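Local coordinates for ribonucleoside-diphosphate reductase subunit beta (Bacillus halodurans C-125, PDB 2RCC), which probably provides the deoxyribonucleotides needed for DNA synthesis, as the iron-binding small subunit of a class I ribonucleotide reductase, at residues N169-P172 and K173-L176; K205-S208 and T209-I213. All coordinates share one frame; numbering follows the deposited sequence.

Contact 1: residues N169-P172 and K173-L176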
ATOM      1  N   ASN A 169      21.945  12.013   3.737  1.00 31.73           N
ATOM      2  CA  ASN A 169      22.552  12.063   2.408  1.00 30.09           C
ATOM      3  C   ASN A 169      22.044  10.961   1.510  1.00 25.65           C
ATOM      4  O   ASN A 169      22.702   9.924   1.400  1.00 23.81           O
ATOM      5  CB  ASN A 169      24.067  11.938   2.590  1.00 29.67           C
ATOM      6  CG  ASN A 169      24.841  12.083   1.302  1.00 34.16           C
ATOM      7  OD1 ASN A 169      24.398  12.709   0.340  1.00 34.53           O
ATOM      8  ND2 ASN A 169      26.039  11.519   1.295  1.00 39.23           N
ATOM      9  N   PRO A 170      20.876  11.168   0.854  1.00 27.69           N
ATOM     10  CA  PRO A 170      20.324  10.091   0.017  1.00 24.53           C
ATOM     11  C   PRO A 170      21.100   9.939  -1.284  1.00 23.22           C
ATOM     12  O   PRO A 170      21.083  10.818  -2.115  1.00 23.30           O
ATOM     13  CB  PRO A 170      18.885  10.532  -0.242  1.00 25.84           C
ATOM     14  CG  PRO A 170      18.848  11.952  -0.006  1.00 30.09           C
ATOM     15  CD  PRO A 170      20.004  12.353   0.861  1.00 27.13           C
ATOM     16  N   THR A 171      21.817   8.838  -1.417  1.00 21.23           N
ATOM     17  CA  THR A 171      22.617   8.536  -2.587  1.00 19.81           C
ATOM     18  C   THR A 171      22.376   7.056  -2.840  1.00 20.73           C
ATOM     19  O   THR A 171      21.768   6.400  -2.004  1.00 23.89           O
ATOM     20  CB  THR A 171      24.087   8.732  -2.296  1.00 22.43           C
ATOM     21  OG1 THR A 171      24.508   7.714  -1.371  1.00 21.48           O
ATOM     22  CG2 THR A 171      24.376  10.154  -1.691  1.00 19.25           C
ATOM     23  N   PRO A 172      22.815   6.517  -4.000  1.00 20.86           N
ATOM     24  CA  PRO A 172      22.670   5.078  -4.231  1.00 20.85           C
ATOM     25  C   PRO A 172      23.368   4.183  -3.184  1.00 19.46           C
ATOM     26  O   PRO A 172      22.908   3.090  -2.914  1.00 20.58           O
ATOM     27  CB  PRO A 172      23.302   4.898  -5.610  1.00 21.94           C
ATOM     28  CG  PRO A 172      23.119   6.226  -6.277  1.00 21.50           C
ATOM     29  CD  PRO A 172      23.374   7.194  -5.189  1.00 18.85           C
ATOM     30  N   LYS A 173      24.436   4.673  -2.584  1.00 20.81           N
ATOM     31  CA  LYS A 173      25.172   3.952  -1.560  1.00 21.14           C
ATOM     32  C   LYS A 173      24.376   3.878  -0.253  1.00 20.41           C
ATOM     33  O   LYS A 173      24.281   2.821   0.325  1.00 21.08           O
ATOM     34  CB  LYS A 173      26.523   4.630  -1.321  1.00 21.25           C
ATOM     35  CG  LYS A 173      27.472   3.888  -0.395  1.00 20.87           C
ATOM     36  CD  LYS A 173      28.730   4.728  -0.158  1.00 26.19           C
ATOM     37  CE  LYS A 173      29.639   4.098   0.883  1.00 31.65           C
ATOM     38  NZ  LYS A 173      30.109   2.755   0.418  1.00 40.07           N
ATOM     39  N   THR A 174      23.842   5.000   0.216  1.00 20.28           N
ATOM     40  CA  THR A 174      23.003   5.014   1.436  1.00 20.88           C
ATOM     41  C   THR A 174      21.643   4.302   1.199  1.00 18.53           C
ATOM     42  O   THR A 174      21.063   3.726   2.128  1.00 20.28           O
ATOM     43  CB  THR A 174      22.818   6.439   2.004  1.00 19.81           C
ATOM     44  OG1 THR A 174      22.158   7.290   1.037  1.00 20.60           O
ATOM     45  CG2 THR A 174      24.162   7.025   2.433  1.00 18.90           C
ATOM     46  N   PHE A 175      21.123   4.327  -0.028  1.00 18.60           N
ATOM     47  CA  PHE A 175      19.911   3.585  -0.363  1.00 18.86           C
ATOM     48  C   PHE A 175      20.159   2.078  -0.262  1.00 20.57           C
ATOM     49  O   PHE A 175      19.344   1.334   0.297  1.00 19.49           O
ATOM     50  CB  PHE A 175      19.412   3.927  -1.756  1.00 17.38           C
ATOM     51  CG  PHE A 175      18.052   3.392  -2.031  1.00 17.52           C
ATOM     52  CD1 PHE A 175      17.900   2.122  -2.555  1.00 16.40           C
ATOM     53  CD2 PHE A 175      16.917   4.141  -1.739  1.00 17.28           C
ATOM     54  CE1 PHE A 175      16.607   1.589  -2.808  1.00 18.76           C
ATOM     55  CE2 PHE A 175      15.623   3.611  -1.987  1.00 23.11           C
ATOM     56  CZ  PHE A 175      15.494   2.333  -2.524  1.00 17.47           C
ATOM     57  N   LEU A 176      21.271   1.626  -0.816  1.00 18.81           N
ATOM     58  CA  LEU A 176      21.676   0.216  -0.736  1.00 17.75           C
ATOM     59  C   LEU A 176      21.839  -0.233   0.733  1.00 16.98           C
ATOM     60  O   LEU A 176      21.390  -1.299   1.095  1.00 19.55           O
ATOM     61  CB  LEU A 176      22.982  -0.009  -1.505  1.00 15.88           C
ATOM     62  CG  LEU A 176      23.408  -1.464  -1.778  1.00 21.23           C
ATOM     63  CD1 LEU A 176      22.507  -2.063  -2.835  1.00 23.39           C
ATOM     64  CD2 LEU A 176      24.839  -1.539  -2.267  1.00 19.43           C
TER

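Contact 2: residues K205-S208 and T209-I213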
ATOM      1  N   LYS A 205       0.157 -26.444  21.389  1.00 20.46           N
ATOM      2  CA  LYS A 205      -0.249 -25.323  22.234  1.00 21.84           C
ATOM      3  C   LYS A 205      -0.221 -24.013  21.430  1.00 20.59           C
ATOM      4  O   LYS A 205       0.686 -23.789  20.646  1.00 19.02           O
ATOM      5  CB  LYS A 205       0.679 -25.200  23.449  1.00 23.12           C
ATOM      6  CG  LYS A 205       0.614 -26.376  24.485  1.00 24.59           C
ATOM      7  CD  LYS A 205      -0.730 -26.405  25.271  1.00 35.21           C
ATOM      8  CE  LYS A 205      -0.714 -27.261  26.585  1.00 38.88           C
ATOM      9  NZ  LYS A 205      -2.114 -27.586  27.132  1.00 33.67           N
HETATM   10  N   MSE A 206      -1.233 -23.169  21.590  1.00 18.33           N
HETATM   11  CA  MSE A 206      -1.241 -21.841  20.967  1.00 19.46           C
HETATM   12  C   MSE A 206      -1.056 -21.893  19.450  1.00 20.16           C
HETATM   13  O   MSE A 206      -0.293 -21.122  18.859  1.00 18.29           O
HETATM   14  CB  MSE A 206      -0.190 -20.917  21.622  1.00 19.72           C
HETATM   15  CG  MSE A 206      -0.250 -20.880  23.173  1.00 20.67           C
HETATM   16 SE   MSE A 206      -2.050 -20.580  23.891  0.75 13.57          SE
HETATM   17  CE  MSE A 206      -2.079 -18.691  23.450  1.00 14.10           C
ATOM     18  N   VAL A 207      -1.811 -22.795  18.840  1.00 17.91           N
ATOM     19  CA  VAL A 207      -1.702 -23.088  17.420  1.00 20.48           C
ATOM     20  C   VAL A 207      -2.274 -21.966  16.523  1.00 19.15           C
ATOM     21  O   VAL A 207      -1.717 -21.680  15.450  1.00 20.15           O
ATOM     22  CB  VAL A 207      -2.377 -24.447  17.100  1.00 20.98           C
ATOM     23  CG1 VAL A 207      -2.376 -24.710  15.589  1.00 21.27           C
ATOM     24  CG2 VAL A 207      -1.673 -25.594  17.854  1.00 20.60           C
ATOM     25  N   SER A 208      -3.379 -21.345  16.937  1.00 17.75           N
ATOM     26  CA  SER A 208      -3.934 -20.206  16.180  1.00 18.41           C
ATOM     27  C   SER A 208      -2.972 -19.021  16.132  1.00 17.45           C
ATOM     28  O   SER A 208      -2.812 -18.385  15.094  1.00 17.94           O
ATOM     29  CB  SER A 208      -5.282 -19.791  16.727  1.00 18.87           C
ATOM     30  OG  SER A 208      -6.212 -20.806  16.461  1.00 24.80           O
ATOM     31  N   THR A 209      -2.308 -18.740  17.251  1.00 18.26           N
ATOM     32  CA  THR A 209      -1.277 -17.698  17.301  1.00 18.12           C
ATOM     33  C   THR A 209      -0.131 -18.023  16.344  1.00 19.02           C
ATOM     34  O   THR A 209       0.281 -17.194  15.567  1.00 16.62           O
ATOM     35  CB  THR A 209      -0.712 -17.548  18.720  1.00 18.80           C
ATOM     36  OG1 THR A 209      -1.755 -17.171  19.627  1.00 16.59           O
ATOM     37  CG2 THR A 209       0.456 -16.526  18.733  1.00 12.56           C
ATOM     38  N   SER A 210       0.366 -19.260  16.406  1.00 20.88           N
ATOM     39  CA  SER A 210       1.411 -19.744  15.525  1.00 20.80           C
ATOM     40  C   SER A 210       1.062 -19.662  14.016  1.00 21.76           C
ATOM     41  O   SER A 210       1.926 -19.372  13.172  1.00 20.27           O
ATOM     42  CB  SER A 210       1.727 -21.186  15.913  1.00 23.50           C
ATOM     43  OG  SER A 210       2.699 -21.703  15.059  1.00 25.44           O
ATOM     44  N   THR A 211      -0.191 -19.950  13.702  1.00 19.90           N
ATOM     45  CA  THR A 211      -0.731 -19.823  12.363  1.00 22.70           C
ATOM     46  C   THR A 211      -0.632 -18.378  11.853  1.00 20.36           C
ATOM     47  O   THR A 211      -0.149 -18.156  10.739  1.00 19.10           O
ATOM     48  CB  THR A 211      -2.216 -20.215  12.300  1.00 22.63           C
ATOM     49  OG1 THR A 211      -2.383 -21.611  12.625  1.00 21.60           O
ATOM     50  CG2 THR A 211      -2.770 -19.916  10.921  1.00 23.56           C
HETATM   51  N   MSE A 212      -0.988 -17.409  12.692  1.00 18.05           N
HETATM   52  CA  MSE A 212      -0.928 -15.999  12.281  1.00 23.41           C
HETATM   53  C   MSE A 212       0.523 -15.548  12.142  1.00 20.39           C
HETATM   54  O   MSE A 212       0.865 -14.846  11.192  1.00 18.89           O
HETATM   55  CB  MSE A 212      -1.698 -15.116  13.261  1.00 22.25           C
HETATM   56  CG  MSE A 212      -2.618 -14.026  12.557  1.00 33.90           C
HETATM   57 SE   MSE A 212      -3.925 -13.682  13.825  0.75 34.81          SE
HETATM   58  CE  MSE A 212      -2.622 -12.853  14.984  1.00 43.60           C
ATOM     59  N   ILE A 213       1.373 -15.979  13.069  1.00 18.61           N
ATOM     60  CA  ILE A 213       2.821 -15.746  12.978  1.00 20.32           C
ATOM     61  C   ILE A 213       3.382 -16.300  11.658  1.00 22.68           C
ATOM     62  O   ILE A 213       4.206 -15.659  11.007  1.00 19.65           O
ATOM     63  CB  ILE A 213       3.602 -16.392  14.163  1.00 21.14           C
ATOM     64  CG1 ILE A 213       3.249 -15.723  15.497  1.00 23.45           C
ATOM     65  CG2 ILE A 213       5.113 -16.302  13.958  1.00 21.62           C
ATOM     66  CD1 ILE A 213       3.683 -14.269  15.646  1.00 21.09           C
TER

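Contact 1: residues N169-P172 and K173-L176
Thr171 and Thr174 meet across the start of helix 172-187, the hydroxyl of Thr171 accepting from the Thr174 backbone and that of Thr174 donating to Asn169 O. With chi1 at 69°, Thr171 OG1 stands astride its own N and C, over the start of the helix, where amide hydrogens have no preceding turn to bond to. Thr174 N meets Thr171 OG1 at 3.2 Å and almost perfectly straight, with an N-H...O angle of 177°; Lys173 N offers the same oxygen a second bond, weak and strongly bent. In the opposite sense along the chain, Thr174 adopts the same first torsion (61°) and sends its hydroxyl back to the loop, the bond to Asn169 O measuring 2.7 Å from Thr174 OG1 and tilted somewhat from the carbonyl plane. Its methyl CG2 lies beside that carbonyl, 3.4 Å from Asn169 O. A valine here would keep the bulk but would probably leave Asn169 O without this donor and the turn before the helix freer to shift. Helical bonding proper begins with Phe175 N to Thr171 O at 2.9 Å, then Leu176 N to Pro172 O at 3.0 Å. Two polar ends have partners beyond the turn: Lys173 NZ forms a salt bridge with Glu245, and Asn169 OD1 accepts from Gln4. The buried side chains of Phe175 and Leu176 pack on helix 207-237. Pro172, which has no amide hydrogen to satisfy, suits the first helical position. Thr171 is thus a classic side-chain N-cap, closing the short link by which helix 150-168 passes to helix 172-187 in this ferritin-like helical fold.

Contact 2: residues K205-S208 and T209-I213
Met206, in a left-handed helical conformation (phi 56°), stands right before helix 207-237, and regular i to i+4 bonding follows at once: Ser210 N reaches Met206 O at 3.1 Å and Met212 N reaches Ser208 O at 3.2 Å. Between these two, Val207 O is gripped twice by one residue. Thr211 N and Thr211 OG1 each donate to Val207 O at 2.9 Å, approaching from opposite faces of the carbonyl plane. The hydroxyl can bend back in this way because its first torsion (-64°) sets OG1 beside the threonine's own N, and this side-chain bond to the preceding turn is a familiar habit of threonine within helices. Met206 occupies the N-cap position, but its selenomethionine side chain, introduced by labelling, turns to the buried side. There it runs alongside Thr209, pointing the same way, with CE 4.1 Å from Thr209 OG1. A carboxylate from helix 61-66 serves the first turn: Asp63 receives the amide Ser208 N through one oxygen and bonds Thr209 OG1 through the other. Gln66 OE1, from the same helix, accepts a hydrogen bond from Met206 N and so holds the residue before the helix. Within the helical bundle of the small subunit, this end of helix 207-237 is held between neighbours, with Thr209 and Met212 facing helix 106-133 and Ser210 and Ile213 facing helix 191-202. Ser208 OG is hydrogen-bonded to Asn59 O.

In the fold
Both contacts show a helix being started, by different means: a threonine within the turn caps contact 1, whereas in contact 2 the carboxylate of Asp63, from helix 61-66, receives a first-turn amide. They lie on opposite sides of the chain's centre, with their own centres 39 Å apart and nearest atoms about 24 Å apart. Helix 207-237 nevertheless joins them, for it begins in contact 2 and its far part, at Phe231, Leu234 and Leu235, packs against contact 1. Only contact 2 approaches the probable active site, the Met212 side chain being about 6 Å from that of Tyr126 and about 8 Å from that of His122, a predicted iron ligand.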